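Local structure of geranyltranstransferase (Thermotoga neapolitana, 4WK5) at residues A[58-64]-A[81-86]; A[133-137]-A[149-153]; A[46-51]-A[111-117]. The protein is probably a prenyltransferase of the FPP/GGPP synthase family, joining isoprenoid units into longer prenyl diphosphates with magnesium as cofactor. One frame throughout, in Å; residues are numbered along the deposited sequence.

Overall arrangement
All three contacts lie between residues 46 and 153 of a largely helical prenyl synthase chain. Contacts 1 and 2 touch. Their centres are 12 Å apart, and Ala-84 O lies 3.4 Å from Ala-133 CB. Helix 75-96 therefore packs against both helix 59-70 and helix 119-138. Contact 3 is more peripheral, with its centre about 21 Å from that of contact 1 and 22 Å from that of contact 2. It shares no touching atoms with either. Helix 75-96 leads from contact 1 toward Asp-97, in the aspartate-rich motif that binds magnesium in relatives. Contact 2 adjoins the second subunit.

Contact 1 (A[58-64]-A[81-86]); sequences RIRPLLV and VAVAVE
The guanidinium of Arg-58 presents its edge to Glu-86, and its plane stands 81° from that of the carboxylate. NH1 of Arg-58 donates to OE2 of Glu-86 at 2.8 Å in a salt bridge with an N-H...O angle of 157°. It reaches OE2 from the anti side, a little out of the carboxylate plane. The edge of the Arg-60 guanidinium meets a water instead. That water also takes the Arg-60 backbone N-H and donates to Glu-86 OE1 at 2.7 Å. A second water links Arg-58 N to OE2, so both carboxylate oxygens are held.

Glu-86 lies on helix 75-96, which runs nearly antiparallel to helix 59-70. The axes of the two short segments approach to 8.1 Å. Residues 58-61 end the Gly-Gly-Lys-Arg-Ile-Arg-Pro run; in relatives this motif takes part in binding the diphosphate of isopentenyl diphosphate. Pro-61 lies against Glu-86, with its CD 3.0 Å from OE1. Its CB also meets Ala-82 CB at 3.7 Å, where the backbones come close. Val-64 extends this apolar seam, its CB 3.9 Å from Ala-82 CB. Arg-60 CB rests on Val-85 CG1 at 3.7 Å, while its extended chain carries the guanidinium away. Arg-58 NE has a further salt bridge to Glu-29 on helix 23-36.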
ATOM      1  N   ARG A  58       0.886  20.065  -6.812  1.00 19.49           N
ATOM      2  CA  ARG A  58      -0.048  19.167  -7.499  1.00 18.69           C
ATOM      3  C   ARG A  58       0.313  18.927  -8.962  1.00 20.16           C
ATOM      4  O   ARG A  58      -0.567  18.746  -9.793  1.00 18.86           O
ATOM      5  CB  ARG A  58      -1.497  19.701  -7.433  1.00 19.17           C
ATOM      6  CG  ARG A  58      -1.993  20.106  -6.043  1.00 20.79           C
ATOM      7  CD  ARG A  58      -1.907  18.955  -5.028  1.00 21.32           C
ATOM      8  NE  ARG A  58      -2.613  19.314  -3.796  1.00 21.57           N
ATOM      9  CZ  ARG A  58      -2.399  18.744  -2.612  1.00 23.91           C
ATOM     10  NH1 ARG A  58      -1.502  17.764  -2.474  1.00 20.99           N
ATOM     11  NH2 ARG A  58      -3.096  19.154  -1.557  1.00 20.73           N
ATOM     12  N   ILE A  59       1.603  18.893  -9.281  1.00 19.54           N
ATOM     13  CA  ILE A  59       2.015  18.731 -10.678  1.00 20.48           C
ATOM     14  C   ILE A  59       1.516  17.417 -11.290  1.00 19.98           C
ATOM     15  O   ILE A  59       1.030  17.389 -12.420  1.00 19.74           O
ATOM     16  CB  ILE A  59       3.545  18.815 -10.800  1.00 22.91           C
ATOM     17  CG1 ILE A  59       4.026  20.219 -10.412  1.00 28.45           C
ATOM     18  CG2 ILE A  59       3.992  18.474 -12.207  1.00 25.26           C
ATOM     19  CD1 ILE A  59       3.270  21.343 -11.101  1.00 40.37           C
ATOM     20  N   ARG A  60       1.602  16.331 -10.533  1.00 19.99           N
ATOM     21  CA  ARG A  60       1.216  15.030 -11.078  1.00 18.82           C
ATOM     22  C   ARG A  60      -0.281  14.936 -11.389  1.00 19.06           C
ATOM     23  O   ARG A  60      -0.643  14.539 -12.497  1.00 19.37           O
ATOM     24  CB  ARG A  60       1.650  13.906 -10.131  1.00 19.51           C
ATOM     25  CG  ARG A  60       3.163  13.744 -10.063  1.00 20.18           C
ATOM     26  CD  ARG A  60       3.594  12.933  -8.822  1.00 20.99           C
ATOM     27  NE  ARG A  60       5.054  12.927  -8.675  1.00 20.07           N
ATOM     28  CZ  ARG A  60       5.753  13.899  -8.094  1.00 20.56           C
ATOM     29  NH1 ARG A  60       5.134  14.956  -7.592  1.00 23.65           N
ATOM     30  NH2 ARG A  60       7.080  13.814  -8.014  1.00 22.22           N
ATOM     31  N   PRO A  61      -1.165  15.295 -10.429  1.00 17.61           N
ATOM     32  CA  PRO A  61      -2.581  15.185 -10.812  1.00 18.22           C
ATOM     33  C   PRO A  61      -2.963  16.186 -11.902  1.00 20.56           C
ATOM     34  O   PRO A  61      -3.824  15.891 -12.736  1.00 19.52           O
ATOM     35  CB  PRO A  61      -3.335  15.484  -9.503  1.00 19.03           C
ATOM     36  CG  PRO A  61      -2.343  16.177  -8.612  1.00 17.14           C
ATOM     37  CD  PRO A  61      -1.004  15.587  -8.989  1.00 16.91           C
ATOM     38  N   LEU A  62      -2.337  17.360 -11.897  1.00 18.36           N
ATOM     39  CA  LEU A  62      -2.591  18.321 -12.969  1.00 22.81           C
ATOM     40  C   LEU A  62      -2.188  17.748 -14.324  1.00 23.19           C
ATOM     41  O   LEU A  62      -2.878  17.965 -15.312  1.00 21.61           O
ATOM     42  CB  LEU A  62      -1.855  19.635 -12.713  1.00 20.70           C
ATOM     43  CG  LEU A  62      -2.474  20.569 -11.669  1.00 22.29           C
ATOM     44  CD1 LEU A  62      -1.480  21.658 -11.289  1.00 22.87           C
ATOM     45  CD2 LEU A  62      -3.756  21.182 -12.219  1.00 27.37           C
ATOM     46  N   LEU A  63      -1.082  17.009 -14.369  1.00 20.09           N
ATOM     47  CA  LEU A  63      -0.652  16.368 -15.608  1.00 20.12           C
ATOM     48  C   LEU A  63      -1.665  15.320 -16.079  1.00 20.71           C
ATOM     49  O   LEU A  63      -1.985  15.255 -17.268  1.00 21.75           O
ATOM     50  CB  LEU A  63       0.733  15.742 -15.423  1.00 18.77           C
ATOM     51  CG  LEU A  63       1.438  15.082 -16.595  1.00 25.82           C
ATOM     52  CD1 LEU A  63       1.726  16.129 -17.686  1.00 23.55           C
ATOM     53  CD2 LEU A  63       2.732  14.451 -16.077  1.00 26.38           C
ATOM     54  N   VAL A  64      -2.188  14.517 -15.155  1.00 21.16           N
ATOM     55  CA  VAL A  64      -3.236  13.564 -15.513  1.00 20.32           C
ATOM     56  C   VAL A  64      -4.435  14.293 -16.147  1.00 22.30           C
ATOM     57  O   VAL A  64      -4.950  13.873 -17.190  1.00 22.40           O
ATOM     58  CB  VAL A  64      -3.702  12.757 -14.296  1.00 18.98           C
ATOM     59  CG1 VAL A  64      -4.909  11.893 -14.660  1.00 19.90           C
ATOM     60  CG2 VAL A  64      -2.540  11.906 -13.759  1.00 19.49           C
ATOM     61  N   VAL A  81      -8.254   9.072 -11.075  1.00 25.31           N
ATOM     62  CA  VAL A  81      -6.863   8.720 -11.322  1.00 23.33           C
ATOM     63  C   VAL A  81      -5.950   9.822 -10.802  1.00 22.43           C
ATOM     64  O   VAL A  81      -4.952   9.534 -10.133  1.00 19.16           O
ATOM     65  CB  VAL A  81      -6.583   8.484 -12.837  1.00 24.38           C
ATOM     66  CG1 VAL A  81      -5.105   8.230 -13.095  1.00 24.95           C
ATOM     67  CG2 VAL A  81      -7.419   7.314 -13.344  1.00 30.96           C
ATOM     68  N   ALA A  82      -6.283  11.078 -11.112  1.00 19.40           N
ATOM     69  CA  ALA A  82      -5.433  12.180 -10.686  1.00 17.65           C
ATOM     70  C   ALA A  82      -5.303  12.232  -9.166  1.00 19.95           C
ATOM     71  O   ALA A  82      -4.202  12.363  -8.650  1.00 19.30           O
ATOM     72  CB  ALA A  82      -5.959  13.521 -11.224  1.00 18.11           C
ATOM     73  N   VAL A  83      -6.419  12.125  -8.454  1.00 21.15           N
ATOM     74  CA  VAL A  83      -6.351  12.184  -6.993  1.00 21.48           C
ATOM     75  C   VAL A  83      -5.638  10.964  -6.421  1.00 21.45           C
ATOM     76  O   VAL A  83      -4.871  11.096  -5.465  1.00 20.20           O
ATOM     77  CB  VAL A  83      -7.753  12.343  -6.374  1.00 31.53           C
ATOM     78  CG1 VAL A  83      -7.678  12.286  -4.866  1.00 29.56           C
ATOM     79  CG2 VAL A  83      -8.341  13.669  -6.814  1.00 32.12           C
ATOM     80  N   ALA A  84      -5.844   9.790  -7.021  1.00 19.14           N
ATOM     81  CA  ALA A  84      -5.101   8.592  -6.607  1.00 22.70           C
ATOM     82  C   ALA A  84      -3.595   8.811  -6.693  1.00 18.93           C
ATOM     83  O   ALA A  84      -2.855   8.478  -5.763  1.00 18.31           O
ATOM     84  CB  ALA A  84      -5.500   7.387  -7.447  1.00 20.82           C
ATOM     85  N   VAL A  85      -3.139   9.391  -7.804  1.00 16.78           N
ATOM     86  CA  VAL A  85      -1.717   9.611  -7.981  1.00 17.62           C
ATOM     87  C   VAL A  85      -1.216  10.573  -6.903  1.00 16.64           C
ATOM     88  O   VAL A  85      -0.138  10.388  -6.330  1.00 17.95           O
ATOM     89  CB  VAL A  85      -1.414  10.153  -9.396  1.00 21.93           C
ATOM     90  CG1 VAL A  85      -0.003  10.688  -9.482  1.00 28.51           C
ATOM     91  CG2 VAL A  85      -1.641   9.037 -10.439  1.00 17.72           C
ATOM     92  N   GLU A  86      -2.010  11.589  -6.595  1.00 17.82           N
ATOM     93  CA  GLU A  86      -1.552  12.560  -5.603  1.00 17.29           C
ATOM     94  C   GLU A  86      -1.591  11.975  -4.190  1.00 15.57           C
ATOM     95  O   GLU A  86      -0.707  12.277  -3.376  1.00 17.01           O
ATOM     96  CB  GLU A  86      -2.381  13.852  -5.668  1.00 19.99           C
ATOM     97  CG  GLU A  86      -1.868  14.993  -4.758  1.00 18.96           C
ATOM     98  CD  GLU A  86      -0.469  15.517  -5.112  1.00 25.55           C
ATOM     99  OE1 GLU A  86       0.086  15.173  -6.175  1.00 21.94           O
ATOM    100  OE2 GLU A  86       0.090  16.280  -4.297  1.00 22.91           O
TER
HETATM  101  O   HOH W   1       1.945  18.107  -4.815  1.00 27.07           O
HETATM  102  O   HOH W   2       2.289  15.988  -7.557  1.00 20.48           O

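Contact 2 (A[133-137]-A[149-153])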
ATOM      1  N   ALA A 133      -5.339   5.551  -2.116  1.00 16.35           N
ATOM      2  CA  ALA A 133      -4.933   5.686  -3.520  1.00 15.32           C
ATOM      3  C   ALA A 133      -5.367   4.461  -4.324  1.00 17.85           C
ATOM      4  O   ALA A 133      -5.990   4.590  -5.374  1.00 17.30           O
ATOM      5  CB  ALA A 133      -3.413   5.892  -3.639  1.00 15.81           C
ATOM      6  N   PHE A 134      -5.031   3.269  -3.832  1.00 14.69           N
ATOM      7  CA  PHE A 134      -5.447   2.041  -4.511  1.00 16.11           C
ATOM      8  C   PHE A 134      -6.979   1.959  -4.612  1.00 16.42           C
ATOM      9  O   PHE A 134      -7.522   1.570  -5.660  1.00 15.96           O
ATOM     10  CB  PHE A 134      -4.897   0.805  -3.794  1.00 16.45           C
ATOM     11  CG  PHE A 134      -3.454   0.507  -4.107  1.00 16.83           C
ATOM     12  CD1 PHE A 134      -3.104  -0.154  -5.271  1.00 14.20           C
ATOM     13  CD2 PHE A 134      -2.444   0.877  -3.219  1.00 15.41           C
ATOM     14  CE1 PHE A 134      -1.783  -0.450  -5.551  1.00 16.19           C
ATOM     15  CE2 PHE A 134      -1.116   0.592  -3.499  1.00 19.75           C
ATOM     16  CZ  PHE A 134      -0.784  -0.069  -4.668  1.00 19.91           C
ATOM     17  N   SER A 135      -7.671   2.351  -3.544  1.00 17.58           N
ATOM     18  CA  SER A 135      -9.141   2.343  -3.555  1.00 16.62           C
ATOM     19  C   SER A 135      -9.702   3.218  -4.665  1.00 21.28           C
ATOM     20  O   SER A 135     -10.678   2.842  -5.317  1.00 21.36           O
ATOM     21  CB  SER A 135      -9.710   2.813  -2.212  1.00 21.59           C
ATOM     22  OG  SER A 135      -9.395   1.898  -1.182  1.00 28.83           O
ATOM     23  N   GLN A 136      -9.095   4.383  -4.872  1.00 19.09           N
ATOM     24  CA  GLN A 136      -9.577   5.296  -5.920  1.00 21.82           C
ATOM     25  C   GLN A 136      -9.298   4.755  -7.322  1.00 21.75           C
ATOM     26  O   GLN A 136     -10.138   4.873  -8.222  1.00 23.31           O
ATOM     27  CB  GLN A 136      -8.948   6.687  -5.765  1.00 20.79           C
ATOM     28  CG  GLN A 136      -9.487   7.478  -4.563  1.00 25.38           C
ATOM     29  CD  GLN A 136     -11.019   7.589  -4.566  1.00 24.47           C
ATOM     30  OE1 GLN A 136     -11.682   7.123  -3.643  1.00 46.01           O
ATOM     31  NE2 GLN A 136     -11.573   8.166  -5.619  1.00 32.52           N
ATOM     32  N   ILE A 137      -8.123   4.167  -7.525  1.00 15.56           N
ATOM     33  CA  ILE A 137      -7.866   3.528  -8.811  1.00 15.22           C
ATOM     34  C   ILE A 137      -8.860   2.382  -9.060  1.00 18.15           C
ATOM     35  O   ILE A 137      -9.320   2.181 -10.189  1.00 20.56           O
ATOM     36  CB  ILE A 137      -6.435   2.981  -8.899  1.00 18.27           C
ATOM     37  CG1 ILE A 137      -5.429   4.130  -8.885  1.00 20.69           C
ATOM     38  CG2 ILE A 137      -6.237   2.188 -10.186  1.00 23.90           C
ATOM     39  CD1 ILE A 137      -5.467   4.999 -10.164  1.00 24.40           C
ATOM     40  N   PHE A 149      -1.083   0.553 -12.256  1.00 15.31           N
ATOM     41  CA  PHE A 149      -0.864   1.300 -11.028  1.00 14.31           C
ATOM     42  C   PHE A 149      -0.071   0.497  -9.995  1.00 17.68           C
ATOM     43  O   PHE A 149       0.861   1.019  -9.370  1.00 16.58           O
ATOM     44  CB  PHE A 149      -2.198   1.746 -10.415  1.00 16.56           C
ATOM     45  CG  PHE A 149      -2.027   2.652  -9.228  1.00 18.85           C
ATOM     46  CD1 PHE A 149      -1.630   3.972  -9.409  1.00 19.97           C
ATOM     47  CD2 PHE A 149      -2.241   2.188  -7.935  1.00 19.37           C
ATOM     48  CE1 PHE A 149      -1.464   4.829  -8.327  1.00 20.51           C
ATOM     49  CE2 PHE A 149      -2.084   3.045  -6.842  1.00 16.33           C
ATOM     50  CZ  PHE A 149      -1.694   4.376  -7.046  1.00 18.02           C
ATOM     51  N   SER A 150      -0.418  -0.782  -9.834  1.00 16.94           N
ATOM     52  CA  SER A 150       0.251  -1.598  -8.830  1.00 16.30           C
ATOM     53  C   SER A 150       1.725  -1.810  -9.197  1.00 17.10           C
ATOM     54  O   SER A 150       2.594  -1.787  -8.331  1.00 16.48           O
ATOM     55  CB  SER A 150      -0.473  -2.946  -8.680  1.00 17.58           C
ATOM     56  OG  SER A 150      -1.784  -2.756  -8.161  1.00 22.39           O
ATOM     57  N   GLU A 151       1.996  -2.024 -10.482  1.00 18.45           N
ATOM     58  CA  GLU A 151       3.375  -2.165 -10.958  1.00 16.59           C
ATOM     59  C   GLU A 151       4.161  -0.874 -10.732  1.00 18.28           C
ATOM     60  O   GLU A 151       5.321  -0.905 -10.314  1.00 18.94           O
ATOM     61  CB  GLU A 151       3.396  -2.556 -12.437  1.00 23.21           C
ATOM     62  CG  GLU A 151       2.871  -3.963 -12.698  1.00 38.79           C
ATOM     63  CD  GLU A 151       2.716  -4.280 -14.175  1.00 57.86           C
ATOM     64  OE1 GLU A 151       3.082  -3.431 -15.019  1.00 64.30           O
ATOM     65  OE2 GLU A 151       2.219  -5.382 -14.490  1.00 63.25           O
ATOM     66  N   THR A 152       3.511   0.265 -10.969  1.00 16.93           N
ATOM     67  CA  THR A 152       4.136   1.572 -10.759  1.00 14.16           C
ATOM     68  C   THR A 152       4.494   1.765  -9.297  1.00 15.53           C
ATOM     69  O   THR A 152       5.569   2.252  -8.975  1.00 15.80           O
ATOM     70  CB  THR A 152       3.215   2.705 -11.245  1.00 19.01           C
ATOM     71  OG1 THR A 152       3.048   2.568 -12.663  1.00 19.62           O
ATOM     72  CG2 THR A 152       3.807   4.092 -10.950  1.00 20.74           C
ATOM     73  N   ALA A 153       3.573   1.384  -8.412  1.00 14.07           N
ATOM     74  CA  ALA A 153       3.788   1.539  -6.981  1.00 13.48           C
ATOM     75  C   ALA A 153       5.013   0.769  -6.522  1.00 15.34           C
ATOM     76  O   ALA A 153       5.831   1.272  -5.760  1.00 15.03           O
ATOM     77  CB  ALA A 153       2.540   1.055  -6.206  1.00 14.33           C
TER
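Phe-149 of helix 143-166 meets helix 119-138 with two parts of its ring: its edge touches Phe-134 and one face touches Ile-137. The two helices follow each other in the chain and form an antiparallel pair in the all-alpha prenyl synthase fold. The axes of the segments stay 11.6 Å apart, so side chains rather than backbones close the gap.

The aromatic pair is T-shaped. Phe-149 turns its CD2-CE2 edge toward the face of Phe-134, with CE2 over the middle of that ring. The centroids are 5.0 Å apart and the planes lie at 79°. Ile-137 supplies a CH-pi contact, its CG1 standing 3.7 Å from the centroid of the Phe-149 ring and nearly on the ring normal. Ala-133 CB meets Phe-149 CZ at 4.1 Å.

Torsions set up this arrangement. Phe-149 has CG opposite its own backbone N (chi1 -174°), which sends the ring out toward helix 119-138. Phe-134 has CG anti to its carbonyl carbon (chi1 -80°), and the far end of its ring comes nearer to helix 143-166 than its base does. There Phe-134 CZ reaches Ala-153 CB at 3.8 Å.

Further apolar side chains surround this pair. Phe-192 of helix 175-201 makes another edge-to-face pair with Phe-149 and touches Ile-137. Ala-84 of helix 75-96 packs on Ile-137 too. The Phe-134 ring stacks on Phe-134 of the second subunit, so this core is continuous with the dimer interface.

The hydroxyl of Ser-150 is hydrogen-bonded to Phe-146 O, one turn earlier. Its OG sits at the edge of the Phe-134 ring, 3.5 Å from CE1.

Contact 3 (A[46-51]-A[111-117]); sequences SAMQYS and PSCHRAY
This partly buried contact combines tyrosine packing with one hydrogen bond, and it joins helix 43-53 to the short helix 113-117 well away from the centre of the chain. Helix 113-117 follows the small antiparallel hairpin of strands 106-107 and 110-111, and Ser-112 is its N-cap residue.

The Tyr-50 side chain points straight away from its backbone N (chi1 175°) and so crosses to the other segment. Its OH donates to Pro-111 O at 2.7 Å, tilted 17° from the carbonyl plane. Ala-116 CB lies over one face of the Tyr-50 ring, 4.2 Å from the centroid. Tyr-117 answers from the other helix. Its ring lies over Ala-47, whose CB is 3.7 Å from the ring centroid in a CH-pi contact. The hydroxyl end reaches Ser-46, with Tyr-117 OH 3.1 Å from Ser-46 CB. Buried Cys-113 places SG 3.9 Å from Ala-47 CB, and Ser-51 OG lies 3.3 Å from Cys-113 CB. Ala-122 of helix 119-138 backs Cys-113.

The two rings thus supply broad apolar surfaces, while the Tyr-50 hydroxyl ties the end of the hairpin to helix 43-53 through a backbone carbonyl.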
ATOM      1  N   SER A  46      -6.922  12.386  10.997  1.00 17.47           N
ATOM      2  CA  SER A  46      -6.526  13.795  11.023  1.00 15.53           C
ATOM      3  C   SER A  46      -5.123  14.004  10.451  1.00 14.33           C
ATOM      4  O   SER A  46      -4.852  15.028   9.807  1.00 14.87           O
ATOM      5  CB  SER A  46      -6.599  14.352  12.455  1.00 20.78           C
ATOM      6  OG  SER A  46      -7.943  14.617  12.801  1.00 28.47           O
ATOM      7  N   ALA A  47      -4.244  13.032  10.683  1.00 15.80           N
ATOM      8  CA  ALA A  47      -2.878  13.100  10.175  1.00 16.31           C
ATOM      9  C   ALA A  47      -2.844  12.931   8.658  1.00 15.52           C
ATOM     10  O   ALA A  47      -2.055  13.589   7.972  1.00 16.30           O
ATOM     11  CB  ALA A  47      -1.989  12.023  10.860  1.00 16.75           C
ATOM     12  N   MET A  48      -3.698  12.050   8.140  1.00 15.04           N
ATOM     13  CA  MET A  48      -3.848  11.896   6.692  1.00 16.07           C
ATOM     14  C   MET A  48      -4.296  13.214   6.075  1.00 16.10           C
ATOM     15  O   MET A  48      -3.742  13.665   5.043  1.00 15.87           O
ATOM     16  CB  MET A  48      -4.847  10.777   6.367  1.00 17.82           C
ATOM     17  CG  MET A  48      -4.286   9.410   6.680  1.00 15.84           C
ATOM     18  SD  MET A  48      -5.418   8.096   6.209  1.00 25.64           S
ATOM     19  CE  MET A  48      -6.350   7.789   7.682  1.00 45.90           C
ATOM     20  N   GLN A  49      -5.305  13.829   6.693  1.00 15.44           N
ATOM     21  CA  GLN A  49      -5.819  15.097   6.184  1.00 16.58           C
ATOM     22  C   GLN A  49      -4.756  16.173   6.261  1.00 16.24           C
ATOM     23  O   GLN A  49      -4.582  16.964   5.326  1.00 17.98           O
ATOM     24  CB  GLN A  49      -7.065  15.541   6.957  1.00 20.75           C
ATOM     25  CG  GLN A  49      -7.593  16.884   6.443  1.00 19.31           C
ATOM     26  CD  GLN A  49      -8.716  17.438   7.333  1.00 25.34           C
ATOM     27  OE1 GLN A  49      -8.491  17.801   8.496  1.00 38.27           O
ATOM     28  NE2 GLN A  49      -9.913  17.464   6.802  1.00 31.47           N
ATOM     29  N   TYR A  50      -4.022  16.178   7.365  1.00 18.34           N
ATOM     30  CA  TYR A  50      -2.969  17.165   7.577  1.00 19.06           C
ATOM     31  C   TYR A  50      -1.952  17.136   6.450  1.00 16.44           C
ATOM     32  O   TYR A  50      -1.607  18.183   5.883  1.00 17.22           O
ATOM     33  CB  TYR A  50      -2.273  16.922   8.916  1.00 17.26           C
ATOM     34  CG  TYR A  50      -1.088  17.821   9.177  1.00 17.96           C
ATOM     35  CD1 TYR A  50      -1.258  19.107   9.671  1.00 21.64           C
ATOM     36  CD2 TYR A  50       0.216  17.367   8.962  1.00 19.98           C
ATOM     37  CE1 TYR A  50      -0.171  19.933   9.919  1.00 23.12           C
ATOM     38  CE2 TYR A  50       1.322  18.195   9.210  1.00 19.36           C
ATOM     39  CZ  TYR A  50       1.113  19.471   9.688  1.00 24.60           C
ATOM     40  OH  TYR A  50       2.189  20.297   9.945  1.00 22.92           O
ATOM     41  N   SER A  51      -1.460  15.945   6.122  1.00 16.24           N
ATOM     42  CA  SER A  51      -0.425  15.849   5.107  1.00 18.49           C
ATOM     43  C   SER A  51      -0.927  16.260   3.728  1.00 20.07           C
ATOM     44  O   SER A  51      -0.171  16.819   2.932  1.00 22.22           O
ATOM     45  CB  SER A  51       0.144  14.440   5.081  1.00 21.12           C
ATOM     46  OG  SER A  51       0.972  14.268   6.221  1.00 22.32           O
ATOM     47  N   PRO A 111       5.374  21.635  10.060  1.00 21.72           N
ATOM     48  CA  PRO A 111       5.951  20.402  10.615  1.00 19.74           C
ATOM     49  C   PRO A 111       5.620  19.196   9.765  1.00 18.31           C
ATOM     50  O   PRO A 111       4.510  19.082   9.235  1.00 22.27           O
ATOM     51  CB  PRO A 111       5.288  20.285  11.987  1.00 21.33           C
ATOM     52  CG  PRO A 111       4.974  21.700  12.361  1.00 25.23           C
ATOM     53  CD  PRO A 111       4.594  22.381  11.062  1.00 21.27           C
ATOM     54  N   SER A 112       6.591  18.304   9.616  1.00 18.09           N
ATOM     55  CA  SER A 112       6.342  17.050   8.934  1.00 19.43           C
ATOM     56  C   SER A 112       5.264  16.275   9.693  1.00 19.14           C
ATOM     57  O   SER A 112       4.950  16.610  10.837  1.00 18.34           O
ATOM     58  CB  SER A 112       7.628  16.248   8.851  1.00 19.49           C
ATOM     59  OG  SER A 112       8.132  16.046  10.162  1.00 21.23           O
ATOM     60  N   CYS A 113       4.687  15.259   9.061  1.00 19.91           N
ATOM     61  CA  CYS A 113       3.574  14.533   9.669  1.00 19.45           C
ATOM     62  C   CYS A 113       3.998  13.917  11.012  1.00 18.46           C
ATOM     63  O   CYS A 113       3.256  14.003  11.990  1.00 19.44           O
ATOM     64  CB  CYS A 113       3.052  13.457   8.711  1.00 19.28           C
ATOM     65  SG  CYS A 113       1.496  12.652   9.243  1.00 20.91           S
ATOM     66  N   HIS A 114       5.190  13.316  11.079  1.00 18.63           N
ATOM     67  CA  HIS A 114       5.603  12.696  12.339  1.00 20.73           C
ATOM     68  C   HIS A 114       5.939  13.720  13.420  1.00 23.59           C
ATOM     69  O   HIS A 114       5.833  13.419  14.612  1.00 21.68           O
ATOM     70  CB  HIS A 114       6.796  11.757  12.126  1.00 18.85           C
ATOM     71  CG  HIS A 114       8.028  12.447  11.628  1.00 24.27           C
ATOM     72  ND1 HIS A 114       8.241  12.715  10.295  1.00 44.82           N
ATOM     73  CD2 HIS A 114       9.122  12.901  12.285  1.00 35.17           C
ATOM     74  CE1 HIS A 114       9.404  13.324  10.152  1.00 27.00           C
ATOM     75  NE2 HIS A 114       9.962  13.443  11.341  1.00 23.60           N
ATOM     76  N   ARG A 115       6.316  14.929  13.026  1.00 20.34           N
ATOM     77  CA  ARG A 115       6.539  15.969  14.024  1.00 18.09           C
ATOM     78  C   ARG A 115       5.187  16.420  14.574  1.00 18.64           C
ATOM     79  O   ARG A 115       5.048  16.686  15.774  1.00 23.85           O
ATOM     80  CB  ARG A 115       7.326  17.151  13.432  1.00 21.26           C
ATOM     81  CG  ARG A 115       8.807  16.853  13.223  1.00 23.00           C
ATOM     82  CD  ARG A 115       9.548  16.790  14.562  1.00 26.42           C
ATOM     83  NE  ARG A 115       9.726  18.144  15.098  1.00 34.19           N
ATOM     84  CZ  ARG A 115      10.203  18.425  16.308  1.00 47.73           C
ATOM     85  NH1 ARG A 115      10.552  17.443  17.130  1.00 47.07           N
ATOM     86  NH2 ARG A 115      10.329  19.689  16.698  1.00 42.98           N
ATOM     87  N   ALA A 116       4.181  16.474  13.705  1.00 20.21           N
ATOM     88  CA  ALA A 116       2.858  16.936  14.112  1.00 21.97           C
ATOM     89  C   ALA A 116       2.115  15.901  14.952  1.00 26.43           C
ATOM     90  O   ALA A 116       1.400  16.276  15.872  1.00 24.77           O
ATOM     91  CB  ALA A 116       2.026  17.315  12.881  1.00 24.56           C
ATOM     92  N   TYR A 117       2.298  14.615  14.634  1.00 20.18           N
ATOM     93  CA  TYR A 117       1.503  13.510  15.201  1.00 19.92           C
ATOM     94  C   TYR A 117       2.292  12.364  15.855  1.00 20.09           C
ATOM     95  O   TYR A 117       1.701  11.465  16.463  1.00 25.40           O
ATOM     96  CB  TYR A 117       0.626  12.895  14.102  1.00 19.28           C
ATOM     97  CG  TYR A 117      -0.585  13.732  13.801  1.00 18.55           C
ATOM     98  CD1 TYR A 117      -0.560  14.714  12.805  1.00 18.50           C
ATOM     99  CD2 TYR A 117      -1.750  13.545  14.522  1.00 22.93           C
ATOM    100  CE1 TYR A 117      -1.695  15.492  12.560  1.00 20.69           C
ATOM    101  CE2 TYR A 117      -2.859  14.289  14.283  1.00 23.69           C
ATOM    102  CZ  TYR A 117      -2.840  15.258  13.319  1.00 22.58           C
ATOM    103  OH  TYR A 117      -3.999  15.966  13.131  1.00 25.99           O
TER